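Local coordinates for HRDC domain-containing protein (PDB 3CYM), which is uncharacterised but probably acts as a ribonuclease D-like 3'-5' exonuclease that trims nucleic acid ends, at residues A[360-365]-A[398-403]; A[348-353]-A[392-397]; A[147-152]-A[166-171]. One frame throughout, in Å; residues are numbered along the deposited sequence. Where two conformers were deposited one is given.

Contact 1 of 3, residues A[360-365]-A[398-403]; sequences PERLQV and WTDEPR
The start of helix 360-380 lies beside the loop that follows helix 390-397, closest at Arg362 and Trp398, whose CA atoms are 6.6 Å apart, and again at Val365 and Pro402. Both belong to the helical, HRDC-like C-terminal domain. The chain of Arg362 is extended from CG to NE (chi2 -179°), and its CG passes 3.3 Å from the backbone O of Thr399. The guanidinium then grips Asp400 side-on in a salt bridge, NE reaching OD2 at 2.8 Å and NH2 reaching OD1 at 2.9 Å. Both carboxylate oxygens are met from above their plane, and the two flat groups are turned 52° against each other. The two bonds hold the guanidinium against rotation, while Thr399 N lies over one of its faces. Within the loop, Thr399 OG1 accepts from Glu401 N in an ST turn. CG1 of Val365 rests 3.9 Å from CB of Pro402, and Ile432 of helix 418-433 touches both residues. Trp398, packed against Tyr359 and Trp355, supplies a cation-pi partner: the guanidinium stands nearly upright on the indole, planes 83° apart, and NH1 of Arg362 lies over the centre of one ring face, 3.5 Å from CE2 of Trp398.

Contact 2 of 3, residues A[348-353]-A[392-397]; sequences APKSIR and YLRNLC
Ala348 meets helix 390-397 at Arg394 and Asn395, where the chain leading into helix 352-358, in the HRDC-like C-terminal helical domain, is tied to another of its helices. Ser351 is the N-cap of helix 352-358. The single hydrogen bond across the contact runs from Ala348 N to Asn395 OD1, 2.9 Å long and fairly straight at 161°. In Asn395 CG is anti to the carbonyl carbon, and chi2 near -7° then turns OD1 to Ala348 N, the donor being tilted from the plane of the amide carbonyl. OD1 also accepts from Gln391 NE2, while ND2 donates to Gln414 OE1 of helix 407-414. With both ends of the amide bonded, its rotation is fixed. The methyl of Ala348 turns toward the helix, its CB 3.4 Å from the backbone O of Arg394, with CB of Arg394 at its side.

Arg394 leaves its helix with CG likewise anti to the carbonyl carbon and bends at chi3 (-81°), where NE turns off the line of the chain. CD of Arg394 lies 3.7 Å from Pro349 O, an oxygen that accepts from Trp355 NE1. Lys350 CA lies over one face of the guanidinium, 3.7 Å from NE of Arg394, with Lys350 O above it toward the rim, and NH2 is hydrogen-bonded to Gln391 OE1. Lys350 crosses it with an extended chain that carries its amine away from the helix. The two side chains meet by their aliphatic and guanidinium parts, CB of Lys350 standing 4.2 Å from NH2 of Arg394.

Contact 3 of 3, residues A[147-152]-A[166-171]; sequences LAKEHS and RNYAAL
Tyr168, on helix 163-174, points its ring into the bend of the loop 147-152, and nearly every atom of the side chain finds a partner there. CG stands anti to the backbone N (chi1 172°), which carries the ring off the helix toward the loop. CB of Tyr168 comes first, 4.0 Å from CD2 of His151 and near the plane of the imidazole at its edge. CG faces CB of His151, and the two side chains run alongside in opposite senses. Farther out, CD1 of Tyr168 lies 3.6 Å from His151 N. On the other branch CD2 and CE2 approach His151 O, the His151 carbonyl carbon being seated over the centre of one ring face. CE1 of Tyr168 meets CA of Lys149 at 3.8 Å, the latter lying in the ring plane at its edge. CZ comes near CA of Ser152, and at the tip Tyr168 OH is 3.4 Å from Ser152 CB.

The hydroxyl is also gripped by Lys149, whose NZ donates to Tyr168 OH at 2.9 Å. An inverse gamma turn is centred on Lys149, and the lysine chain, bent at chi2 and chi3, crosses the tyrosine at about a right angle. A phenylalanine at Tyr168 would probably leave Lys149 NZ without this acceptor and its ammonium less firmly placed. Closer to strand 145-146, CD2 of Leu147 packs 4.1 Å from CD2 of Leu171. Lys149 NZ also forms a salt bridge with Asp172, which binds sodium together with Asp44 and Glu46, and the Tyr168 side chain lies about 4 Å from a sodium ion. Tyr168, one helical turn before metal-binding Asp172, is consistent with the YxxxD motif of a DEDDy 3'-5' exonuclease of the RNase D type.

How the contacts relate
Contacts 1 and 2 belong to the same C-terminal helical domain and touch each other: Trp398 packs on Ala348 and Pro349, and Leu363 on Ile352. Their segments alternate along the chain, so helix 390-397 and the loop after it engage first the chain entering helix 352-358 and then the start of helix 360-380. Contact 1 is partly buried and relies on charge and an aromatic face, whereas contact 2 lies at the surface and relies on an amide hydrogen bond and backbone packing. Contact 3, also partly buried, stands about 49 Å from contact 1 between centres, in the exonuclease domain. There a tyrosine hydroxyl accepts a lysine hydrogen bond beside bound metal.

Contact 1 of 3, residues A[360-365]-A[398-403]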
loop_
_atom_site.group_PDB
_atom_site.type_symbol
_atom_site.label_atom_id
_atom_site.label_comp_id
_atom_site.label_asym_id
_atom_site.label_seq_id
_atom_site.Cartn_x
_atom_site.Cartn_y
_atom_site.Cartn_z
ATOM N N PRO A 360 -31.180 -12.149 -8.365
ATOM C CA PRO A 360 -30.838 -13.567 -8.233
ATOM C C PRO A 360 -30.492 -14.221 -9.565
ATOM O O PRO A 360 -29.700 -15.163 -9.590
ATOM C CB PRO A 360 -32.115 -14.189 -7.648
ATOM C CG PRO A 360 -32.907 -13.043 -7.115
ATOM C CD PRO A 360 -32.602 -11.920 -8.047
ATOM N N GLU A 361 -31.068 -13.703 -10.650
ATOM C CA GLU A 361 -30.836 -14.210 -12.003
ATOM C C GLU A 361 -29.434 -13.883 -12.510
ATOM O O GLU A 361 -28.813 -14.707 -13.173
ATOM C CB GLU A 361 -31.890 -13.667 -12.982
ATOM C CG GLU A 361 -33.262 -14.342 -12.876
ATOM C CD GLU A 361 -34.070 -13.878 -11.671
ATOM O OE1 GLU A 361 -34.565 -14.745 -10.914
ATOM O OE2 GLU A 361 -34.198 -12.648 -11.477
ATOM N N ARG A 362 -28.952 -12.681 -12.196
ATOM C CA ARG A 362 -27.571 -12.285 -12.471
ATOM C C ARG A 362 -26.583 -13.130 -11.663
ATOM O O ARG A 362 -25.525 -13.502 -12.178
ATOM C CB ARG A 362 -27.355 -10.794 -12.173
ATOM C CG ARG A 362 -27.984 -9.841 -13.196
ATOM C CD ARG A 362 -27.719 -8.371 -12.867
ATOM N NE ARG A 362 -28.484 -7.469 -13.736
ATOM C CZ ARG A 362 -28.423 -6.139 -13.692
ATOM N NH1 ARG A 362 -27.631 -5.523 -12.821
ATOM N NH2 ARG A 362 -29.157 -5.417 -14.523
ATOM N N LEU A 363 -26.939 -13.435 -10.409
ATOM C CA LEU A 363 -26.101 -14.250 -9.520
ATOM C C LEU A 363 -25.917 -15.699 -9.991
ATOM O O LEU A 363 -24.827 -16.266 -9.835
ATOM C CB LEU A 363 -26.612 -14.214 -8.072
ATOM C CG LEU A 363 -25.722 -14.915 -7.024
ATOM C CD1 LEU A 363 -24.379 -14.213 -6.812
ATOM C CD2 LEU A 363 -26.446 -15.092 -5.703
ATOM N N GLN A 364 -26.975 -16.285 -10.553
ATOM C CA GLN A 364 -26.909 -17.625 -11.140
ATOM C C GLN A 364 -25.846 -17.722 -12.229
ATOM O O GLN A 364 -25.090 -18.701 -12.289
ATOM C CB GLN A 364 -28.268 -18.036 -11.705
ATOM C CG GLN A 364 -28.920 -19.175 -10.951
ATOM C CD GLN A 364 -29.626 -18.745 -9.681
ATOM O OE1 GLN A 364 -29.663 -19.491 -8.705
ATOM N NE2 GLN A 364 -30.203 -17.547 -9.689
ATOM N N VAL A 365 -25.793 -16.698 -13.080
ATOM C CA VAL A 365 -24.783 -16.581 -14.137
ATOM C C VAL A 365 -23.380 -16.400 -13.544
ATOM O O VAL A 365 -22.430 -17.061 -13.978
ATOM C CB VAL A 365 -25.122 -15.415 -15.103
ATOM C CG1 VAL A 365 -23.994 -15.176 -16.125
ATOM C CG2 VAL A 365 -26.438 -15.697 -15.810
ATOM N N TRP A 398 -22.665 -8.304 -14.261
ATOM C CA TRP A 398 -23.550 -7.222 -13.824
ATOM C C TRP A 398 -24.362 -6.660 -14.989
ATOM O O TRP A 398 -24.189 -5.510 -15.405
ATOM C CB TRP A 398 -22.743 -6.125 -13.133
ATOM C CG TRP A 398 -23.580 -5.146 -12.358
ATOM C CD1 TRP A 398 -23.646 -3.800 -12.558
ATOM C CD2 TRP A 398 -24.482 -5.437 -11.275
ATOM N NE1 TRP A 398 -24.523 -3.231 -11.668
ATOM C CE2 TRP A 398 -25.050 -4.211 -10.870
ATOM C CE3 TRP A 398 -24.861 -6.612 -10.609
ATOM C CZ2 TRP A 398 -25.977 -4.124 -9.829
ATOM C CZ3 TRP A 398 -25.782 -6.524 -9.572
ATOM C CH2 TRP A 398 -26.323 -5.287 -9.191
ATOM N N THR A 399 -25.258 -7.497 -15.500
ATOM C CA THR A 399 -26.012 -7.230 -16.714
ATOM C C THR A 399 -27.186 -8.215 -16.819
ATOM O O THR A 399 -27.125 -9.344 -16.318
ATOM C CB THR A 399 -25.113 -7.319 -17.989
ATOM O OG1 THR A 399 -25.917 -7.199 -19.167
ATOM C CG2 THR A 399 -24.348 -8.640 -18.043
ATOM N N ASP A 400 -28.258 -7.780 -17.469
ATOM C CA ASP A 400 -29.377 -8.668 -17.758
ATOM C C ASP A 400 -29.240 -9.299 -19.150
ATOM O O ASP A 400 -30.121 -10.040 -19.605
ATOM C CB ASP A 400 -30.700 -7.919 -17.599
ATOM C CG ASP A 400 -30.988 -7.554 -16.151
ATOM O OD1 ASP A 400 -31.533 -6.456 -15.918
ATOM O OD2 ASP A 400 -30.660 -8.353 -15.242
ATOM N N GLU A 401 -28.117 -9.008 -19.806
ATOM C CA GLU A 401 -27.794 -9.560 -21.117
ATOM C C GLU A 401 -26.363 -10.138 -21.131
ATOM O O GLU A 401 -25.517 -9.648 -21.891
ATOM C CB GLU A 401 -27.930 -8.467 -22.189
ATOM C CG GLU A 401 -29.349 -7.939 -22.411
ATOM C CD GLU A 401 -29.376 -6.515 -22.961
ATOM O OE1 GLU A 401 -28.646 -5.644 -22.438
ATOM O OE2 GLU A 401 -30.137 -6.261 -23.916
ATOM N N PRO A 402 -26.087 -11.185 -20.308
ATOM C CA PRO A 402 -24.687 -11.643 -20.210
ATOM C C PRO A 402 -24.199 -12.394 -21.444
ATOM O O PRO A 402 -22.998 -12.465 -21.683
ATOM C CB PRO A 402 -24.700 -12.574 -18.991
ATOM C CG PRO A 402 -26.084 -13.097 -18.934
ATOM C CD PRO A 402 -26.984 -12.001 -19.463
ATOM N N ARG A 403 -25.128 -12.930 -22.230
ATOM C CA ARG A 403 -24.776 -13.672 -23.431
ATOM C C ARG A 403 -24.340 -12.770 -24.580
ATOM O O ARG A 403 -23.799 -13.263 -25.569
ATOM C CB ARG A 403 -25.923 -14.587 -23.853
ATOM C CG ARG A 403 -25.997 -15.837 -23.023
ATOM C CD ARG A 403 -27.332 -16.534 -23.152
ATOM N NE ARG A 403 -27.370 -17.725 -22.300
ATOM C CZ ARG A 403 -27.759 -17.731 -21.025
ATOM N NH1 ARG A 403 -28.159 -16.611 -20.424
ATOM N NH2 ARG A 403 -27.748 -18.867 -20.344
#

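Contact 2 of 3, residues A[348-353]-A[392-397]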
loop_
_atom_site.group_PDB
_atom_site.type_symbol
_atom_site.label_atom_id
_atom_site.label_comp_id
_atom_site.label_asym_id
_atom_site.label_seq_id
_atom_site.Cartn_x
_atom_site.Cartn_y
_atom_site.Cartn_z
ATOM N N ALA A 348 -20.205 -3.497 -10.509
ATOM C CA ALA A 348 -20.986 -4.391 -9.656
ATOM C C ALA A 348 -20.696 -4.201 -8.168
ATOM O O ALA A 348 -19.564 -3.864 -7.805
ATOM C CB ALA A 348 -20.687 -5.821 -10.040
ATOM N N PRO A 349 -21.718 -4.416 -7.303
ATOM C CA PRO A 349 -21.508 -4.559 -5.860
ATOM C C PRO A 349 -20.588 -5.737 -5.535
ATOM O O PRO A 349 -20.685 -6.790 -6.173
ATOM C CB PRO A 349 -22.921 -4.831 -5.325
ATOM C CG PRO A 349 -23.709 -5.282 -6.505
ATOM C CD PRO A 349 -23.150 -4.501 -7.638
ATOM N N LYS A 350 -19.697 -5.549 -4.565
ATOM C CA LYS A 350 -18.774 -6.606 -4.141
ATOM C C LYS A 350 -19.487 -7.628 -3.256
ATOM O O LYS A 350 -19.050 -8.774 -3.137
ATOM C CB LYS A 350 -17.574 -6.020 -3.381
ATOM C CG LYS A 350 -16.847 -4.896 -4.096
ATOM C CD LYS A 350 -16.084 -4.040 -3.102
ATOM C CE LYS A 350 -15.832 -2.651 -3.659
ATOM N NZ LYS A 350 -15.533 -1.676 -2.569
ATOM N N SER A 351 -20.581 -7.196 -2.634
ATOM C CA SER A 351 -21.326 -8.017 -1.686
ATOM C C SER A 351 -22.265 -8.978 -2.415
ATOM O O SER A 351 -23.129 -8.543 -3.177
ATOM C CB SER A 351 -22.107 -7.112 -0.722
ATOM O OG SER A 351 -22.772 -7.861 0.281
ATOM N N ILE A 352 -22.095 -10.282 -2.173
ATOM C CA ILE A 352 -22.944 -11.312 -2.778
ATOM C C ILE A 352 -24.373 -11.223 -2.230
ATOM O O ILE A 352 -25.335 -11.548 -2.939
ATOM C CB ILE A 352 -22.333 -12.753 -2.619
ATOM C CG1 ILE A 352 -20.968 -12.863 -3.327
ATOM C CG2 ILE A 352 -23.303 -13.864 -3.094
ATOM C CD1 ILE A 352 -20.984 -12.675 -4.861
ATOM N N ARG A 353 -24.500 -10.736 -0.991
ATOM C CA ARG A 353 -25.803 -10.493 -0.355
ATOM C C ARG A 353 -26.704 -9.596 -1.197
ATOM O O ARG A 353 -27.888 -9.889 -1.339
ATOM C CB ARG A 353 -25.643 -9.875 1.038
ATOM C CG ARG A 353 -24.598 -10.537 1.911
ATOM C CD ARG A 353 -24.255 -9.667 3.104
ATOM N NE ARG A 353 -25.081 -9.997 4.266
ATOM C CZ ARG A 353 -25.935 -9.165 4.865
ATOM N NH1 ARG A 353 -26.088 -7.920 4.425
ATOM N NH2 ARG A 353 -26.637 -9.579 5.921
ATOM N N TYR A 392 -13.590 -8.214 -11.761
ATOM C CA TYR A 392 -13.779 -8.191 -13.216
ATOM C C TYR A 392 -14.884 -9.166 -13.658
ATOM O O TYR A 392 -15.652 -8.862 -14.576
ATOM C CB TYR A 392 -12.462 -8.446 -13.968
ATOM C CG TYR A 392 -11.335 -7.453 -13.692
ATOM C CD1 TYR A 392 -11.593 -6.166 -13.195
ATOM C CD2 TYR A 392 -10.010 -7.795 -13.957
ATOM C CE1 TYR A 392 -10.565 -5.270 -12.944
ATOM C CE2 TYR A 392 -8.967 -6.892 -13.715
ATOM C CZ TYR A 392 -9.256 -5.641 -13.212
ATOM O OH TYR A 392 -8.236 -4.759 -12.972
ATOM N N LEU A 393 -14.978 -10.307 -12.972
ATOM C CA LEU A 393 -16.041 -11.302 -13.200
ATOM C C LEU A 393 -17.402 -10.817 -12.728
ATOM O O LEU A 393 -18.422 -11.132 -13.340
ATOM C CB LEU A 393 -15.719 -12.624 -12.494
ATOM C CG LEU A 393 -14.338 -13.249 -12.670
ATOM C CD1 LEU A 393 -14.179 -14.412 -11.701
ATOM C CD2 LEU A 393 -14.145 -13.708 -14.083
ATOM N N ARG A 394 -17.411 -10.091 -11.614
ATOM C CA ARG A 394 -18.610 -9.441 -11.095
ATOM C C ARG A 394 -19.126 -8.352 -12.048
ATOM O O ARG A 394 -20.317 -8.320 -12.379
ATOM C CB ARG A 394 -18.340 -8.850 -9.708
ATOM C CG ARG A 394 -18.017 -9.888 -8.635
ATOM C CD ARG A 394 -18.176 -9.313 -7.232
ATOM N NE ARG A 394 -17.012 -8.536 -6.814
ATOM C CZ ARG A 394 -15.979 -9.028 -6.136
ATOM N NH1 ARG A 394 -15.941 -10.306 -5.791
ATOM N NH2 ARG A 394 -14.971 -8.234 -5.809
ATOM N N ASN A 395 -18.228 -7.470 -12.490
ATOM C CA ASN A 395 -18.561 -6.452 -13.488
ATOM C C ASN A 395 -19.142 -7.054 -14.780
ATOM O O ASN A 395 -20.143 -6.558 -15.301
ATOM C CB ASN A 395 -17.342 -5.557 -13.781
ATOM C CG ASN A 395 -16.979 -4.642 -12.604
ATOM O OD1 ASN A 395 -17.705 -4.564 -11.606
ATOM N ND2 ASN A 395 -15.851 -3.941 -12.723
ATOM N N LEU A 396 -18.537 -8.146 -15.250
ATOM C CA LEU A 396 -18.978 -8.886 -16.447
ATOM C C LEU A 396 -20.401 -9.441 -16.349
ATOM O O LEU A 396 -21.159 -9.405 -17.317
ATOM C CB LEU A 396 -17.983 -10.017 -16.749
ATOM C CG LEU A 396 -18.239 -11.054 -17.852
ATOM C CD1 LEU A 396 -17.969 -10.510 -19.255
ATOM C CD2 LEU A 396 -17.369 -12.266 -17.585
ATOM N N CYS A 397 -20.751 -9.952 -15.175
ATOM C CA CYS A 397 -22.054 -10.559 -14.955
ATOM C C CYS A 397 -23.095 -9.550 -14.460
ATOM O O CYS A 397 -24.266 -9.889 -14.295
ATOM C CB CYS A 397 -21.923 -11.745 -14.000
ATOM S SG CYS A 397 -20.884 -13.062 -14.679
#

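Contact 3 of 3, residues A[147-152]-A[166-171]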
loop_
_atom_site.group_PDB
_atom_site.type_symbol
_atom_site.label_atom_id
_atom_site.label_comp_id
_atom_site.label_asym_id
_atom_site.label_seq_id
_atom_site.Cartn_x
_atom_site.Cartn_y
_atom_site.Cartn_z
ATOM N N LEU A 147 13.704 -14.586 8.834
ATOM C CA LEU A 147 13.891 -13.193 9.222
ATOM C C LEU A 147 12.903 -12.881 10.345
ATOM O O LEU A 147 11.694 -13.073 10.178
ATOM C CB LEU A 147 13.656 -12.257 8.026
ATOM C CG LEU A 147 14.415 -12.498 6.712
ATOM C CD1 LEU A 147 13.848 -11.635 5.590
ATOM C CD2 LEU A 147 15.922 -12.257 6.861
ATOM N N ALA A 148 13.414 -12.436 11.494
ATOM C CA ALA A 148 12.555 -12.015 12.608
ATOM C C ALA A 148 12.139 -10.570 12.385
ATOM O O ALA A 148 12.882 -9.650 12.715
ATOM C CB ALA A 148 13.284 -12.165 13.934
ATOM N N LYS A 149 10.955 -10.372 11.814
ATOM C CA LYS A 149 10.533 -9.046 11.347
ATOM C C LYS A 149 10.050 -8.158 12.502
ATOM O O LYS A 149 8.846 -7.976 12.713
ATOM C CB LYS A 149 9.483 -9.192 10.243
ATOM C CG LYS A 149 9.997 -9.934 9.000
ATOM C CD LYS A 149 10.579 -8.982 7.965
ATOM C CE LYS A 149 9.482 -8.428 7.055
ATOM N NZ LYS A 149 9.799 -7.067 6.536
ATOM N N GLU A 150 11.017 -7.592 13.225
ATOM C CA GLU A 150 10.789 -6.989 14.546
ATOM C C GLU A 150 10.460 -5.488 14.567
ATOM O O GLU A 150 9.817 -5.017 15.508
ATOM C CB GLU A 150 11.978 -7.274 15.478
ATOM C CG GLU A 150 12.111 -8.741 15.903
ATOM C CD GLU A 150 13.239 -8.989 16.902
ATOM O OE1 GLU A 150 13.089 -9.896 17.750
ATOM O OE2 GLU A 150 14.272 -8.288 16.843
ATOM N N HIS A 151 10.896 -4.749 13.549
ATOM C CA HIS A 151 10.766 -3.286 13.547
ATOM C C HIS A 151 9.911 -2.759 12.392
ATOM O O HIS A 151 10.168 -1.676 11.853
ATOM C CB HIS A 151 12.155 -2.631 13.580
ATOM C CG HIS A 151 13.003 -3.101 14.721
ATOM N ND1 HIS A 151 12.842 -2.634 16.009
ATOM C CD2 HIS A 151 13.991 -4.026 14.779
ATOM C CE1 HIS A 151 13.706 -3.237 16.807
ATOM N NE2 HIS A 151 14.415 -4.087 16.085
ATOM N N SER A 152 8.871 -3.527 12.064
ATOM C CA SER A 152 7.970 -3.219 10.950
ATOM C C SER A 152 7.133 -1.964 11.185
ATOM O O SER A 152 6.931 -1.170 10.265
ATOM C CB SER A 152 7.056 -4.417 10.646
ATOM O OG SER A 152 6.104 -4.630 11.676
ATOM N N ARG A 166 18.330 -0.329 11.587
ATOM C CA ARG A 166 19.204 -0.386 10.417
ATOM C C ARG A 166 19.403 -1.834 9.988
ATOM O O ARG A 166 19.437 -2.130 8.807
ATOM C CB ARG A 166 20.558 0.271 10.709
ATOM C CG ARG A 166 20.548 1.798 10.635
ATOM C CD ARG A 166 21.959 2.378 10.618
ATOM N NE ARG A 166 22.561 2.444 11.951
ATOM C CZ ARG A 166 23.511 1.626 12.400
ATOM N NH1 ARG A 166 23.989 0.661 11.628
ATOM N NH2 ARG A 166 23.989 1.776 13.628
ATOM N N ASN A 167 19.527 -2.722 10.974
ATOM C CA ASN A 167 19.648 -4.165 10.753
ATOM C C ASN A 167 18.398 -4.771 10.101
ATOM O O ASN A 167 18.510 -5.558 9.144
ATOM C CB ASN A 167 19.978 -4.876 12.073
ATOM C CG ASN A 167 20.248 -6.343 11.894
ATOM O OD1 ASN A 167 20.996 -6.742 11.010
ATOM N ND2 ASN A 167 19.643 -7.161 12.742
ATOM N N TYR A 168 17.224 -4.393 10.613
ATOM C CA TYR A 168 15.937 -4.772 10.019
ATOM C C TYR A 168 15.834 -4.326 8.564
ATOM O O TYR A 168 15.423 -5.101 7.703
ATOM C CB TYR A 168 14.762 -4.190 10.829
ATOM C CG TYR A 168 13.392 -4.364 10.179
ATOM C CD1 TYR A 168 12.589 -5.477 10.470
ATOM C CD2 TYR A 168 12.888 -3.409 9.287
ATOM C CE1 TYR A 168 11.327 -5.638 9.877
ATOM C CE2 TYR A 168 11.637 -3.564 8.686
ATOM C CZ TYR A 168 10.861 -4.675 8.989
ATOM O OH TYR A 168 9.624 -4.817 8.390
ATOM N N ALA A 169 16.187 -3.068 8.306
ATOM C CA ALA A 169 16.072 -2.481 6.982
ATOM C C ALA A 169 17.046 -3.117 5.986
ATOM O O ALA A 169 16.708 -3.317 4.817
ATOM C CB ALA A 169 16.278 -0.985 7.056
ATOM N N ALA A 170 18.240 -3.449 6.471
ATOM C CA ALA A 170 19.228 -4.180 5.689
ATOM C C ALA A 170 18.771 -5.605 5.386
ATOM O O ALA A 170 18.855 -6.055 4.242
ATOM C CB ALA A 170 20.539 -4.202 6.408
ATOM N N LEU A 171 18.271 -6.304 6.404
ATOM C CA LEU A 171 17.801 -7.679 6.228
ATOM C C LEU A 171 16.652 -7.822 5.228
ATOM O O LEU A 171 16.503 -8.870 4.609
ATOM C CB LEU A 171 17.463 -8.346 7.572
ATOM C CG LEU A 171 18.677 -8.876 8.353
ATOM C CD1 LEU A 171 18.272 -9.176 9.794
ATOM C CD2 LEU A 171 19.307 -10.109 7.700
#